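Local coordinates for protein sulfatase (Bacteroides fragilis CAG:558, PDB 6USS) that probably hydrolyses aryl sulfate esters, as a calcium-dependent member of the sulfatase family from a human gut bacterium, at residues 72-76 / 360-364; 86-92 / 321-325; 106-110 / 426-431. The protein carries 1 engineered substitution. One frame throughout, in Å; residues are numbered along the deposited sequence.

Contact 1: residues 72-76 / 360-364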
loop_
_atom_site.group_PDB
_atom_site.type_symbol
_atom_site.label_atom_id
_atom_site.label_comp_id
_atom_site.label_asym_id
_atom_site.label_seq_id
_atom_site.Cartn_x
_atom_site.Cartn_y
_atom_site.Cartn_z
ATOM N N LEU A 72 15.383 -12.914 -24.826
ATOM C CA LEU A 72 14.256 -13.457 -24.064
ATOM C C LEU A 72 13.451 -14.457 -24.895
ATOM O O LEU A 72 13.034 -15.507 -24.388
ATOM C CB LEU A 72 13.368 -12.314 -23.561
ATOM C CG LEU A 72 12.210 -12.645 -22.605
ATOM C CD1 LEU A 72 12.728 -13.158 -21.278
ATOM C CD2 LEU A 72 11.295 -11.440 -22.382
ATOM N N ALA A 73 13.252 -14.166 -26.186
ATOM C CA ALA A 73 12.457 -15.057 -27.023
ATOM C C ALA A 73 13.186 -16.372 -27.275
ATOM O O ALA A 73 12.555 -17.437 -27.282
ATOM C CB ALA A 73 12.099 -14.368 -28.340
ATOM N N LYS A 74 14.511 -16.319 -27.489
ATOM C CA LYS A 74 15.282 -17.554 -27.653
ATOM C C LYS A 74 15.186 -18.460 -26.433
ATOM O O LYS A 74 15.404 -19.664 -26.563
ATOM C CB LYS A 74 16.763 -17.264 -27.960
ATOM C CG LYS A 74 17.045 -16.912 -29.435
ATOM C CD LYS A 74 18.510 -16.459 -29.653
ATOM C CE LYS A 74 18.600 -15.154 -30.483
ATOM N NZ LYS A 74 18.910 -13.948 -29.614
ATOM N N GLN A 75 14.865 -17.915 -25.255
ATOM C CA GLN A 75 14.667 -18.711 -24.053
ATOM C C GLN A 75 13.200 -18.978 -23.736
ATOM O O GLN A 75 12.913 -19.699 -22.771
ATOM C CB GLN A 75 15.332 -18.026 -22.864
ATOM C CG GLN A 75 16.798 -17.739 -23.093
ATOM C CD GLN A 75 17.325 -16.614 -22.197
ATOM O OE1 GLN A 75 16.694 -15.553 -22.059
ATOM N NE2 GLN A 75 18.495 -16.834 -21.604
ATOM N N GLY A 76 12.264 -18.427 -24.515
ATOM C CA GLY A 76 10.854 -18.616 -24.235
ATOM C C GLY A 76 9.972 -18.806 -25.454
ATOM O O GLY A 76 10.418 -19.327 -26.488
ATOM N N MET A 360 4.385 -10.105 -27.720
ATOM C CA MET A 360 4.245 -10.777 -26.437
ATOM C C MET A 360 5.201 -11.957 -26.360
ATOM O O MET A 360 5.325 -12.741 -27.307
ATOM C CB MET A 360 2.807 -11.235 -26.208
ATOM C CG MET A 360 2.565 -11.914 -24.877
ATOM S SD MET A 360 0.879 -12.550 -24.789
ATOM C CE MET A 360 1.033 -13.673 -23.407
ATOM N N ILE A 361 5.879 -12.073 -25.223
ATOM C CA ILE A 361 6.895 -13.096 -25.004
ATOM C C ILE A 361 6.741 -13.625 -23.586
ATOM O O ILE A 361 6.464 -12.860 -22.654
ATOM C CB ILE A 361 8.324 -12.548 -25.210
ATOM C CG1 ILE A 361 8.443 -11.775 -26.529
ATOM C CG2 ILE A 361 9.322 -13.673 -25.169
ATOM C CD1 ILE A 361 9.834 -11.196 -26.759
ATOM N N VAL A 362 6.924 -14.927 -23.409
ATOM C CA VAL A 362 6.911 -15.495 -22.071
ATOM C C VAL A 362 8.114 -16.409 -21.913
ATOM O O VAL A 362 8.308 -17.341 -22.707
ATOM C CB VAL A 362 5.609 -16.250 -21.770
ATOM C CG1 VAL A 362 5.759 -17.055 -20.488
ATOM C CG2 VAL A 362 4.435 -15.279 -21.681
ATOM N N ARG A 363 8.930 -16.124 -20.905
ATOM C CA ARG A 363 9.953 -17.039 -20.436
ATOM C C ARG A 363 9.438 -17.634 -19.143
ATOM O O ARG A 363 8.846 -16.929 -18.323
ATOM C CB ARG A 363 11.297 -16.337 -20.208
ATOM C CG ARG A 363 12.452 -17.290 -19.855
ATOM C CD ARG A 363 13.810 -16.577 -19.822
ATOM N NE ARG A 363 14.002 -15.754 -18.629
ATOM C CZ ARG A 363 14.986 -14.865 -18.470
ATOM N NH1 ARG A 363 15.885 -14.677 -19.430
ATOM N NH2 ARG A 363 15.078 -14.163 -17.342
ATOM N N TRP A 364 9.619 -18.931 -18.990
ATOM C CA TRP A 364 9.169 -19.692 -17.832
ATOM C C TRP A 364 10.046 -20.938 -17.792
ATOM O O TRP A 364 9.649 -22.000 -18.299
ATOM C CB TRP A 364 7.681 -20.025 -17.966
ATOM C CG TRP A 364 7.047 -20.643 -16.752
ATOM C CD1 TRP A 364 7.662 -20.993 -15.587
ATOM C CD2 TRP A 364 5.663 -20.980 -16.590
ATOM N NE1 TRP A 364 6.746 -21.524 -14.704
ATOM C CE2 TRP A 364 5.512 -21.529 -15.299
ATOM C CE3 TRP A 364 4.535 -20.861 -17.408
ATOM C CZ2 TRP A 364 4.284 -21.969 -14.813
ATOM C CZ3 TRP A 364 3.310 -21.289 -16.919
ATOM C CH2 TRP A 364 3.196 -21.837 -15.630
HETATM O O HOH W 1 10.977 -20.759 -21.367
#
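R363, near the end of its strand, meets Q75 through the one direct hydrogen bond that joins the two segments. R363 NH1 donates to Q75 OE1 at 2.9 Å, with an N-H...O angle of 145°. OE1 lies at the guanidinium edge, in its plane, whereas the donor stands above the carbonyl plane of the amide; the two flat groups are turned 71° apart. The arginine leaves the backbone with CG anti to N and bends at chi3 (75°), which brings its tip round beside the glutamine. A water adds a second polar link, donating to Q75 O and accepting from W364 N.

The aliphatic parts of the same residues also touch. Q75 and R363 run side by side in the same direction, with Q75 CB 3.7 Å from R363 CD. L72 comes across the arginine at about a right angle: its CD1 lies 3.6 Å from R363 CB and also over the rim of one guanidinium face, which would limit movement toward that side. Two residues back along the strand, I361 points toward the helix, and its CG2 branch meets L72 CG at 4.0 Å and A73 CA at 3.9 Å. Its CD1 reaches A73 CB.

Backbone meets backbone at G76, whose CA makes a CH...O contact with V362 O at 3.2 Å.

The contact lays the end of helix 67-74 against one face of the large mixed sheet. Strand 357-363 runs there between strands 77-83 and 315-321, antiparallel to both, with backbone hydrogen bonds between V362 and V77 and between I361 and F319. M303 of helix 283-308 touches L72, Q75 and R363 together, so two helices and the sheet close round the arginine.

Contact 2: residues 86-92 / 321-325. Engineered in segment 86-92: C88 (natural residue Ser). With CA (calcium ion), chain C.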
loop_
_atom_site.group_PDB
_atom_site.type_symbol
_atom_site.label_atom_id
_atom_site.label_comp_id
_atom_site.label_asym_id
_atom_site.label_seq_id
_atom_site.Cartn_x
_atom_site.Cartn_y
_atom_site.Cartn_z
ATOM N N SER A 86 -7.213 -0.891 -28.225
ATOM C CA SER A 86 -6.439 0.042 -29.034
ATOM C C SER A 86 -6.002 1.279 -28.264
ATOM O O SER A 86 -5.317 2.130 -28.838
ATOM C CB SER A 86 -7.222 0.449 -30.286
ATOM O OG SER A 86 -8.410 1.133 -29.967
ATOM N N ILE A 87 -6.345 1.376 -26.978
ATOM C CA ILE A 87 -6.107 2.562 -26.159
ATOM C C ILE A 87 -5.707 2.107 -24.761
ATOM O O ILE A 87 -6.195 1.087 -24.265
ATOM C CB ILE A 87 -7.371 3.461 -26.131
ATOM C CG1 ILE A 87 -7.530 4.172 -27.469
ATOM C CG2 ILE A 87 -7.343 4.460 -24.990
ATOM C CD1 ILE A 87 -6.387 5.094 -27.805
ATOM N N CYS A 88 -4.822 2.892 -24.118
ATOM C CA CYS A 88 -4.201 2.491 -22.847
ATOM C C CYS A 88 -5.226 2.076 -21.790
ATOM O O CYS A 88 -5.060 1.056 -21.114
ATOM C CB CYS A 88 -3.350 3.626 -22.278
ATOM S SG CYS A 88 -2.197 4.416 -23.428
ATOM N N SER A 89 -6.285 2.866 -21.612
ATOM C CA SER A 89 -7.132 2.669 -20.438
ATOM C C SER A 89 -7.927 1.367 -20.504
ATOM O O SER A 89 -7.899 0.611 -19.516
ATOM C CB SER A 89 -8.030 3.894 -20.235
ATOM O OG SER A 89 -7.302 4.962 -19.660
ATOM N N PRO A 90 -8.651 1.037 -21.588
ATOM C CA PRO A 90 -9.344 -0.263 -21.592
ATOM C C PRO A 90 -8.405 -1.439 -21.449
ATOM O O PRO A 90 -8.758 -2.420 -20.782
ATOM C CB PRO A 90 -10.079 -0.275 -22.939
ATOM C CG PRO A 90 -9.376 0.723 -23.771
ATOM C CD PRO A 90 -8.980 1.811 -22.798
ATOM N N THR A 91 -7.211 -1.368 -22.040
ATOM C CA THR A 91 -6.283 -2.490 -21.937
ATOM C C THR A 91 -5.800 -2.678 -20.503
ATOM O O THR A 91 -5.849 -3.790 -19.959
ATOM C CB THR A 91 -5.102 -2.286 -22.878
ATOM O OG1 THR A 91 -5.570 -2.352 -24.231
ATOM C CG2 THR A 91 -4.043 -3.360 -22.655
ATOM N N ARG A 92 -5.359 -1.593 -19.861
ATOM C CA ARG A 92 -4.766 -1.736 -18.537
ATOM C C ARG A 92 -5.811 -2.141 -17.498
ATOM O O ARG A 92 -5.533 -2.987 -16.638
ATOM C CB ARG A 92 -4.034 -0.445 -18.155
ATOM C CG ARG A 92 -2.622 -0.358 -18.783
ATOM C CD ARG A 92 -2.154 1.065 -19.046
ATOM N NE ARG A 92 -1.146 1.127 -20.101
ATOM C CZ ARG A 92 0.143 0.836 -19.936
ATOM N NH1 ARG A 92 0.589 0.456 -18.741
ATOM N NH2 ARG A 92 0.988 0.929 -20.966
ATOM N N SER A 321 2.792 -5.371 -24.669
ATOM C CA SER A 321 2.514 -3.972 -24.939
ATOM C C SER A 321 1.012 -3.745 -24.844
ATOM O O SER A 321 0.213 -4.656 -25.071
ATOM C CB SER A 321 3.035 -3.541 -26.316
ATOM O OG SER A 321 2.662 -2.198 -26.576
ATOM N N ASP A 322 0.625 -2.508 -24.535
ATOM C CA ASP A 322 -0.768 -2.238 -24.208
ATOM C C ASP A 322 -1.626 -1.813 -25.398
ATOM O O ASP A 322 -2.851 -1.841 -25.272
ATOM C CB ASP A 322 -0.859 -1.170 -23.111
ATOM C CG ASP A 322 -0.609 0.225 -23.639
ATOM O OD1 ASP A 322 0.160 0.375 -24.618
ATOM O OD2 ASP A 322 -1.210 1.169 -23.088
ATOM N N ASN A 323 -1.036 -1.393 -26.517
ATOM C CA ASN A 323 -1.793 -1.113 -27.744
ATOM C C ASN A 323 -0.806 -0.837 -28.874
ATOM O O ASN A 323 0.414 -0.845 -28.675
ATOM C CB ASN A 323 -2.786 0.046 -27.586
ATOM C CG ASN A 323 -2.133 1.321 -27.100
ATOM O OD1 ASN A 323 -1.311 1.919 -27.809
ATOM N ND2 ASN A 323 -2.501 1.758 -25.895
ATOM N N GLY A 324 -1.349 -0.603 -30.078
ATOM C CA GLY A 324 -0.510 -0.408 -31.248
ATOM C C GLY A 324 0.263 0.903 -31.227
ATOM O O GLY A 324 -0.044 1.847 -30.497
ATOM N N GLY A 325 1.310 0.961 -32.041
ATOM C CA GLY A 325 2.084 2.183 -32.134
ATOM C C GLY A 325 1.259 3.327 -32.694
ATOM O O GLY A 325 0.291 3.129 -33.429
HETATM CA CA CA C . -0.955 2.972 -24.387
#
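D322 and R92 meet in a salt bridge beside the calcium ion, and the aspartate side chain can be traced through the site atom by atom. Its CB packs against the CG2 methyl of T91 at 3.9 Å. CG then stands between the backbone N and the carbonyl carbon (chi1 77°), which turns the carboxylate to the metal. Both oxygens bind calcium, unequally: OD2 at 2.2 Å and OD1 at 2.8 Å. OD2 carries a second load, accepting a hydrogen bond from R92 NE at 3.0 Å. The arginine meets this oxygen from above the carboxylate plane, while the oxygen sits at the edge of the guanidinium, and the two planes are 67° apart.

The backbone of the same residue is gripped as well. T91 OG1 donates to D322 O at 3.0 Å, nearly along the C=O axis, and this hydroxyl is also hydrogen-bonded to S85 N.

C88, from the same segment as T91 and R92, is an engineered residue in place of serine, in the first turn of helix 88-97. Its SG is modelled 2.1 Å from calcium, a doubtfully short length for such a bond. N323, D42 and D43 complete the metal site.

R92 also bonds D42 through NH2, so one arginine steadies two of the calcium ligands and probably offsets part of their negative charge. The natural serine is predicted to mature to 3-oxoalanine, the formylglycine of sulfatases. The position of residue 88 beside the ion is consistent with calcium orienting that group and the substrate sulfate, as in other sulfatases.

Contact 3: residues 106-110 / 426-431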
loop_
_atom_site.group_PDB
_atom_site.type_symbol
_atom_site.label_atom_id
_atom_site.label_comp_id
_atom_site.label_asym_id
_atom_site.label_seq_id
_atom_site.Cartn_x
_atom_site.Cartn_y
_atom_site.Cartn_z
ATOM N N VAL A 106 -14.436 1.277 -19.078
ATOM C CA VAL A 106 -13.346 2.241 -19.175
ATOM C C VAL A 106 -12.781 2.106 -20.581
ATOM O O VAL A 106 -11.712 1.520 -20.773
ATOM C CB VAL A 106 -12.267 1.997 -18.099
ATOM C CG1 VAL A 106 -11.441 3.224 -17.897
ATOM C CG2 VAL A 106 -12.894 1.576 -16.788
ATOM N N THR A 107 -13.510 2.623 -21.578
ATOM C CA THR A 107 -13.289 2.292 -22.985
ATOM C C THR A 107 -12.505 3.350 -23.741
ATOM O O THR A 107 -12.132 3.111 -24.895
ATOM C CB THR A 107 -14.631 2.044 -23.713
ATOM O OG1 THR A 107 -15.598 3.022 -23.319
ATOM C CG2 THR A 107 -15.178 0.645 -23.406
ATOM N N ASN A 108 -12.250 4.504 -23.138
ATOM C CA ASN A 108 -11.326 5.479 -23.693
ATOM C C ASN A 108 -10.381 5.909 -22.578
ATOM O O ASN A 108 -10.522 5.476 -21.429
ATOM C CB ASN A 108 -12.089 6.654 -24.303
ATOM C CG ASN A 108 -11.260 7.437 -25.270
ATOM O OD1 ASN A 108 -10.051 7.215 -25.396
ATOM N ND2 ASN A 108 -11.896 8.390 -25.950
ATOM N N TRP A 109 -9.409 6.766 -22.889
ATOM C CA TRP A 109 -8.364 7.036 -21.903
ATOM C C TRP A 109 -8.830 8.002 -20.804
ATOM O O TRP A 109 -9.569 8.955 -21.051
ATOM C CB TRP A 109 -7.092 7.553 -22.584
ATOM C CG TRP A 109 -7.171 8.919 -23.180
ATOM C CD1 TRP A 109 -7.529 9.233 -24.460
ATOM C CD2 TRP A 109 -6.851 10.159 -22.529
ATOM N NE1 TRP A 109 -7.462 10.600 -24.647
ATOM C CE2 TRP A 109 -7.051 11.190 -23.476
ATOM C CE3 TRP A 109 -6.413 10.496 -21.242
ATOM C CZ2 TRP A 109 -6.838 12.541 -23.169
ATOM C CZ3 TRP A 109 -6.191 11.832 -20.942
ATOM C CH2 TRP A 109 -6.409 12.840 -21.903
ATOM N N THR A 110 -8.391 7.740 -19.578
ATOM C CA THR A 110 -8.850 8.477 -18.409
ATOM C C THR A 110 -7.755 9.373 -17.844
ATOM O O THR A 110 -6.560 9.071 -17.959
ATOM C CB THR A 110 -9.319 7.524 -17.307
ATOM O OG1 THR A 110 -8.186 6.848 -16.757
ATOM C CG2 THR A 110 -10.278 6.502 -17.860
ATOM N N ASN A 426 -14.987 -3.123 -27.747
ATOM C CA ASN A 426 -16.015 -2.095 -27.837
ATOM C C ASN A 426 -15.384 -0.738 -27.585
ATOM O O ASN A 426 -14.803 -0.519 -26.519
ATOM C CB ASN A 426 -17.156 -2.327 -26.844
ATOM C CG ASN A 426 -18.351 -1.462 -27.163
ATOM O OD1 ASN A 426 -18.575 -1.129 -28.321
ATOM N ND2 ASN A 426 -19.099 -1.071 -26.154
ATOM N N PHE A 427 -15.521 0.170 -28.554
ATOM C CA PHE A 427 -15.045 1.550 -28.438
ATOM C C PHE A 427 -16.187 2.486 -28.810
ATOM O O PHE A 427 -16.210 3.060 -29.912
ATOM C CB PHE A 427 -13.820 1.799 -29.326
ATOM C CG PHE A 427 -13.105 3.095 -29.032
ATOM C CD1 PHE A 427 -12.185 3.177 -27.989
ATOM C CD2 PHE A 427 -13.346 4.238 -29.811
ATOM C CE1 PHE A 427 -11.513 4.386 -27.711
ATOM C CE2 PHE A 427 -12.685 5.453 -29.547
ATOM C CZ PHE A 427 -11.776 5.528 -28.497
ATOM N N PRO A 428 -17.149 2.662 -27.928
ATOM C CA PRO A 428 -18.239 3.617 -28.165
ATOM C C PRO A 428 -17.843 5.036 -27.765
ATOM O O PRO A 428 -18.518 5.689 -26.964
ATOM C CB PRO A 428 -19.365 3.072 -27.280
ATOM C CG PRO A 428 -18.633 2.451 -26.110
ATOM C CD PRO A 428 -17.273 1.986 -26.626
ATOM N N ASN A 429 -16.727 5.512 -28.319
ATOM C CA ASN A 429 -16.079 6.727 -27.854
ATOM C C ASN A 429 -15.541 7.514 -29.042
ATOM O O ASN A 429 -15.630 7.086 -30.194
ATOM C CB ASN A 429 -14.950 6.395 -26.880
ATOM C CG ASN A 429 -15.458 5.819 -25.598
ATOM O OD1 ASN A 429 -15.752 4.619 -25.519
ATOM N ND2 ASN A 429 -15.595 6.669 -24.581
ATOM N N HIS A 430 -14.954 8.676 -28.760
ATOM C CA HIS A 430 -14.361 9.508 -29.807
ATOM C C HIS A 430 -12.923 9.836 -29.410
ATOM O O HIS A 430 -12.685 10.722 -28.579
ATOM C CB HIS A 430 -15.185 10.773 -30.041
ATOM C CG HIS A 430 -15.017 11.366 -31.409
ATOM N ND1 HIS A 430 -15.578 12.573 -31.775
ATOM C CD2 HIS A 430 -14.355 10.916 -32.501
ATOM C CE1 HIS A 430 -15.267 12.842 -33.029
ATOM N NE2 HIS A 430 -14.529 11.853 -33.495
ATOM N N TRP A 431 -11.969 9.114 -30.008
ATOM C CA TRP A 431 -10.557 9.395 -29.813
ATOM C C TRP A 431 -10.167 10.679 -30.543
ATOM O O TRP A 431 -10.937 11.254 -31.317
ATOM C CB TRP A 431 -9.705 8.229 -30.295
ATOM C CG TRP A 431 -8.322 8.268 -29.779
ATOM C CD1 TRP A 431 -7.938 8.441 -28.480
ATOM C CD2 TRP A 431 -7.112 8.123 -30.541
ATOM N NE1 TRP A 431 -6.563 8.419 -28.385
ATOM C CE2 TRP A 431 -6.032 8.223 -29.631
ATOM C CE3 TRP A 431 -6.839 7.923 -31.903
ATOM C CZ2 TRP A 431 -4.705 8.134 -30.036
ATOM C CZ3 TRP A 431 -5.523 7.837 -32.306
ATOM C CH2 TRP A 431 -4.467 7.935 -31.375
HETATM O O HOH W 2 -12.387 0.419 -25.715
#
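T107 and N429 share the direct hydrogen bond of this contact, T107 OG1 donating to N429 OD1 at 2.7 Å from a position tilted 24° out of the carbonyl plane. The threonine hydroxyl sits between its own backbone N and carbonyl carbon (chi1 42°), and the two side chains cross at about a right angle. A water makes a further link, donating to both T107 O and N426 O at 2.8 and 2.7 Å, respectively. Within 106-110, N108 OD1 turns back to accept from the N of W109.

Contacts between polar groups and carbon fill the middle. N108 and N429 slide past each other in opposite directions, with N108 CB 3.5 Å from N429 ND2. T107 O comes within 3.1 Å of F427 CD1, and the N108 amide lies obliquely against the far end of that ring, N108 CG to F427 CZ at 3.8 Å. N429 CB lies over the rim of one face of the F427 ring.

Two tryptophans close the other end. W109 and W431 meet rim to rim, CD1 to CD1 at 4.1 Å, with planes at 89° and neither ring over the face of the other.

The inverse gamma turn centred on P428 carries the chain out of strand 422-427 into this polar stretch. Beyond the pair, D118 OD2 accepts from N108 ND2, N429 ND2 and H430 N, so a single carboxylate oxygen ties both segments together and satisfies the buried amide nitrogens of N108 and N429. The side chain of W109 comes within about 8 Å of the calcium ion (nearest atoms), consistent with the tryptophan pair forming part of the wall near the active site.

Overall arrangement
Along the chain the segments come in the order 72-76, 86-92, 106-110, 321-325, 360-364 and 426-431, so contact 2 falls within the span of contact 1, while contact 3 interleaves with both. Strand 77-83 leads from 72-76 toward the metal segment 86-92, and strand 315-321, a neighbour of 357-363, runs into 321-325; the large mixed sheet thus connects contacts 1 and 2, their centres about 21 Å apart. The centres of contacts 2 and 3 are about 11 Å apart; the two touch through S89 and T110, and contact 3 brings in the four-stranded antiparallel sheet. The centres of contacts 1 and 3 lie about 32 Å apart, on opposite sides of the chain's centre, with the calcium site near that centre, where strand 315-321 ends.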